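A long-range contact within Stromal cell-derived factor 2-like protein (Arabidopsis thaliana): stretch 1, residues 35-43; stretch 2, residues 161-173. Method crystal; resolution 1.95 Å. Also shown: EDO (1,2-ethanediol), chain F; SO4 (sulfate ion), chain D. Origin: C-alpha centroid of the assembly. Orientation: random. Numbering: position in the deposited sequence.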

# COMPACT_ATOMS: atom_id res chain seq x y z
N LEU A 35 2.60 -5.58 3.76
CA LEU A 35 1.67 -5.44 2.64
C LEU A 35 2.09 -6.38 1.50
O LEU A 35 3.23 -6.36 1.05
CB LEU A 35 1.61 -3.96 2.20
CG LEU A 35 0.52 -3.58 1.17
CD1 LEU A 35 -0.89 -3.68 1.82
CD2 LEU A 35 0.78 -2.19 0.56
N HIS A 36 1.14 -7.19 1.03
CA HIS A 36 1.43 -8.32 0.19
C HIS A 36 0.32 -8.56 -0.86
O HIS A 36 -0.87 -8.31 -0.61
CB HIS A 36 1.60 -9.55 1.11
CG HIS A 36 1.66 -10.88 0.42
ND1 HIS A 36 0.54 -11.62 0.15
CD2 HIS A 36 2.72 -11.65 0.07
CE1 HIS A 36 0.89 -12.76 -0.41
NE2 HIS A 36 2.21 -12.81 -0.47
N SER A 37 0.73 -9.02 -2.04
CA SER A 37 -0.26 -9.44 -3.05
C SER A 37 0.22 -10.69 -3.75
O SER A 37 1.29 -11.22 -3.43
CB SER A 37 -0.62 -8.30 -4.04
OG SER A 37 -1.85 -8.57 -4.72
N HIS A 38 -0.56 -11.17 -4.70
CA HIS A 38 -0.31 -12.46 -5.31
C HIS A 38 -1.36 -12.64 -6.40
O HIS A 38 -2.30 -11.87 -6.47
CB HIS A 38 -0.37 -13.60 -4.27
CG HIS A 38 -1.49 -13.49 -3.26
ND1 HIS A 38 -1.47 -14.19 -2.07
CD2 HIS A 38 -2.64 -12.79 -3.26
CE1 HIS A 38 -2.57 -13.94 -1.39
NE2 HIS A 38 -3.31 -13.10 -2.09
N ASP A 39 -1.21 -13.70 -7.20
CA ASP A 39 -2.04 -13.91 -8.38
C ASP A 39 -3.37 -14.65 -8.07
O ASP A 39 -3.67 -15.67 -8.69
CB ASP A 39 -1.22 -14.69 -9.44
CG ASP A 39 -1.91 -14.77 -10.77
OD1 ASP A 39 -2.87 -14.01 -11.01
OD2 ASP A 39 -1.49 -15.62 -11.62
N VAL A 40 -4.18 -14.13 -7.15
CA VAL A 40 -5.47 -14.76 -6.77
C VAL A 40 -6.48 -13.71 -6.35
O VAL A 40 -6.16 -12.81 -5.59
CB VAL A 40 -5.29 -15.88 -5.66
CG1 VAL A 40 -4.70 -15.35 -4.41
CG2 VAL A 40 -6.55 -16.62 -5.31
N PRO A 41 -7.70 -13.78 -6.87
CA PRO A 41 -8.72 -12.77 -6.57
C PRO A 41 -9.51 -13.00 -5.31
O PRO A 41 -9.53 -14.09 -4.77
CB PRO A 41 -9.70 -12.92 -7.72
CG PRO A 41 -9.58 -14.35 -8.17
CD PRO A 41 -8.16 -14.78 -7.85
N TYR A 42 -10.18 -11.96 -4.84
CA TYR A 42 -11.20 -12.11 -3.84
C TYR A 42 -12.36 -12.87 -4.48
O TYR A 42 -12.62 -12.72 -5.69
CB TYR A 42 -11.72 -10.74 -3.40
CG TYR A 42 -10.76 -9.93 -2.58
CD1 TYR A 42 -10.36 -10.36 -1.32
CD2 TYR A 42 -10.28 -8.71 -3.04
CE1 TYR A 42 -9.48 -9.61 -0.54
CE2 TYR A 42 -9.41 -7.93 -2.26
CZ TYR A 42 -9.02 -8.39 -1.01
OH TYR A 42 -8.14 -7.64 -0.24
N GLY A 43 -13.07 -13.63 -3.65
CA GLY A 43 -14.30 -14.27 -4.07
C GLY A 43 -15.48 -13.34 -4.17
O GLY A 43 -16.31 -13.47 -5.05
N LYS A 161 -7.45 -12.90 10.49
CA LYS A 161 -6.71 -13.71 9.54
C LYS A 161 -7.55 -14.65 8.70
O LYS A 161 -8.55 -15.20 9.18
CB LYS A 161 -5.66 -14.56 10.27
CG LYS A 161 -4.64 -13.80 11.10
CD LYS A 161 -3.61 -14.82 11.57
CE LYS A 161 -3.06 -14.53 12.95
NZ LYS A 161 -1.81 -13.74 12.89
N TYR A 162 -7.12 -14.87 7.46
CA TYR A 162 -7.70 -15.91 6.60
C TYR A 162 -7.32 -17.29 7.16
O TYR A 162 -6.36 -17.40 7.94
CB TYR A 162 -7.23 -15.72 5.14
CG TYR A 162 -7.67 -14.37 4.59
CD1 TYR A 162 -6.77 -13.32 4.45
CD2 TYR A 162 -9.00 -14.15 4.26
CE1 TYR A 162 -7.20 -12.06 3.96
CE2 TYR A 162 -9.45 -12.93 3.79
CZ TYR A 162 -8.55 -11.89 3.64
OH TYR A 162 -9.03 -10.69 3.17
N GLN A 163 -8.08 -18.33 6.81
CA GLN A 163 -7.80 -19.67 7.35
C GLN A 163 -7.50 -20.73 6.30
O GLN A 163 -6.44 -21.36 6.37
CB GLN A 163 -8.92 -20.14 8.27
CG GLN A 163 -8.72 -19.67 9.71
CD GLN A 163 -9.49 -18.42 10.00
OE1 GLN A 163 -10.60 -18.24 9.49
NE2 GLN A 163 -8.90 -17.54 10.81
N ARG A 164 -8.38 -20.90 5.33
CA ARG A 164 -8.23 -21.98 4.35
C ARG A 164 -7.23 -21.68 3.22
O ARG A 164 -6.25 -22.42 3.07
CB ARG A 164 -9.60 -22.42 3.82
CG ARG A 164 -10.43 -23.19 4.87
CD ARG A 164 -11.83 -23.46 4.38
NE ARG A 164 -12.80 -23.04 5.39
CZ ARG A 164 -13.51 -23.85 6.16
NH1 ARG A 164 -14.35 -23.32 7.03
NH2 ARG A 164 -13.43 -25.18 6.05
N ILE A 165 -7.48 -20.65 2.41
CA ILE A 165 -6.51 -20.23 1.39
C ILE A 165 -5.82 -18.98 1.92
O ILE A 165 -6.49 -18.06 2.39
CB ILE A 165 -7.19 -19.94 0.02
CG1 ILE A 165 -7.96 -21.16 -0.52
CG2 ILE A 165 -6.15 -19.44 -1.01
CD1 ILE A 165 -7.10 -22.38 -0.85
N ALA A 166 -4.48 -18.95 1.86
CA ALA A 166 -3.69 -17.84 2.41
C ALA A 166 -3.85 -17.76 3.92
O ALA A 166 -3.74 -16.68 4.50
CB ALA A 166 -4.09 -16.50 1.74
N GLY A 167 -4.12 -18.90 4.56
CA GLY A 167 -4.28 -18.96 6.01
C GLY A 167 -3.09 -18.43 6.80
O GLY A 167 -1.94 -18.71 6.46
N GLY A 168 -3.37 -17.66 7.86
CA GLY A 168 -2.32 -17.01 8.64
C GLY A 168 -1.98 -15.60 8.13
O GLY A 168 -1.32 -14.84 8.83
N GLN A 169 -2.42 -15.26 6.92
CA GLN A 169 -2.28 -13.89 6.39
C GLN A 169 -3.43 -13.01 6.90
O GLN A 169 -4.53 -13.51 7.13
CB GLN A 169 -2.25 -13.88 4.86
CG GLN A 169 -0.95 -14.49 4.29
CD GLN A 169 -0.98 -14.68 2.76
OE1 GLN A 169 -1.48 -13.82 2.01
NE2 GLN A 169 -0.42 -15.81 2.29
N GLN A 170 -3.17 -11.72 7.11
CA GLN A 170 -4.17 -10.81 7.70
C GLN A 170 -4.98 -10.12 6.61
O GLN A 170 -4.47 -9.85 5.50
CB GLN A 170 -3.50 -9.73 8.57
CG GLN A 170 -2.82 -10.28 9.79
CD GLN A 170 -2.04 -9.26 10.59
OE1 GLN A 170 -1.82 -8.10 10.17
NE2 GLN A 170 -1.60 -9.67 11.76
N GLU A 171 -6.24 -9.82 6.94
CA GLU A 171 -7.04 -8.90 6.14
C GLU A 171 -6.37 -7.53 6.06
O GLU A 171 -5.88 -7.00 7.06
CB GLU A 171 -8.45 -8.71 6.73
CG GLU A 171 -9.45 -8.10 5.74
CD GLU A 171 -10.68 -7.54 6.42
OE1 GLU A 171 -10.53 -6.91 7.47
OE2 GLU A 171 -11.79 -7.73 5.90
N VAL A 172 -6.38 -6.96 4.86
CA VAL A 172 -6.05 -5.55 4.68
C VAL A 172 -7.32 -4.87 4.19
O VAL A 172 -8.06 -5.43 3.36
CB VAL A 172 -4.86 -5.38 3.69
CG1 VAL A 172 -4.62 -3.89 3.35
CG2 VAL A 172 -3.61 -6.02 4.30
N CYS A 173 -7.62 -3.70 4.75
CA CYS A 173 -8.86 -2.99 4.38
C CYS A 173 -8.65 -1.49 4.57
O CYS A 173 -7.55 -1.06 4.89
CB CYS A 173 -10.03 -3.50 5.23
SG CYS A 173 -9.85 -3.20 6.99
C1 EDO F . -12.50 -18.69 3.50
O1 EDO F . -12.94 -19.79 2.67
C2 EDO F . -11.69 -19.33 4.62
O2 EDO F . -10.63 -18.47 4.95
S SO4 D . -15.97 -19.87 8.14
O1 SO4 D . -15.58 -19.04 9.29
O2 SO4 D . -15.04 -19.71 7.00
O3 SO4 D . -16.06 -21.31 8.41
O4 SO4 D . -17.33 -19.49 7.79
O HOH W 1 0.41 -15.83 -0.70
O HOH W 2 -7.42 -8.49 2.68
O HOH W 3 -9.92 -5.95 1.54

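This is a loose, water-mediated side-chain contact between two distant parts of one chain: no direct hydrogen bond crosses it, and every hydrogen-bonded link between the stretches passes through one of three waters. Touching residues are at least 120 positions apart in the sequence, and the surface buried, both sides summed, is a modest 274 Å².

The backbones are too far apart to pair as neighbouring strands. The CA atoms of Leu35 and Val172 lie 8.0 Å apart and those of His36 and Gln169 9.1 Å, well beyond the spacing of roughly 5 Å typical of hydrogen-bonded strands, and side chains and waters occupy the space between. Stretch 1 enters as a strand already under way at Leu35, then turns a corner at Asp39 and continues to Tyr42. Stretch 2 is organised by its own backbone bonds. A type II turn from Ala166 to Gln169 is closed by Gln169 N to Ala166 O at 3.1 Å, while Tyr162 N to Gln169 O at 2.9 Å and Gly168 N to Tyr162 O at 3.0 Å tie the two sides of the loop together. With phi/psi of 91/-15, Gly168 occupies a conformation that calls for glycine, since a CB would be jammed against the preceding carbonyl oxygen. The loop thus brings Tyr162, Ala166 and Gln169 to the contact, each with its CA-to-CB bond directed toward stretch 1.

The apolar part is a meeting of Leu35 and Val172, where CD1 of Leu35 lies 4.0 Å from CG1 of Val172, a van der Waals distance. The CA-to-CB bond of Leu35 points sideways, but the end of its side chain comes nearer; that of Val172 points toward stretch 1 directly.

Gln169 lies close to two histidines. Its OE1 is 3.5 Å from His36 ND1 and 3.6 Å from His38 CE1, oblique to both rings; these are packing contacts, and OE1 and His36 ND1 each find hydrogen bonds elsewhere in the structure. The polar connection to His38 runs instead through water 1, which accepts from Gln169 NE2 at 3.1 Å and hydrogen-bonds His38 ND1 at 2.8 Å. Beside this bridge, Ala166 CB sits at the edge of the His38 ring, 4.3 Å from CE1.

The other bridged region centres on Tyr42. Its CA-to-CB bond points sideways, yet the ring's end approaches stretch 2, with CE1 3.9 Å from Tyr162 OH, which lies near the ring plane at its edge. Tyr42 OH is 4.2 Å from Val172 O, too far for a direct hydrogen bond, and two waters make the connections. Water 2 donates to Tyr42 OH at 3.1 Å and accepts from Tyr162 OH at 2.8 Å and from Val172 N at 2.9 Å. Water 3 donates both to Tyr42 OH at 3.0 Å and to Val172 O at 2.7 Å. The tyrosine hydroxyl therefore accepts from both waters, and through them it is linked to the backbone NH and carbonyl of the same valine.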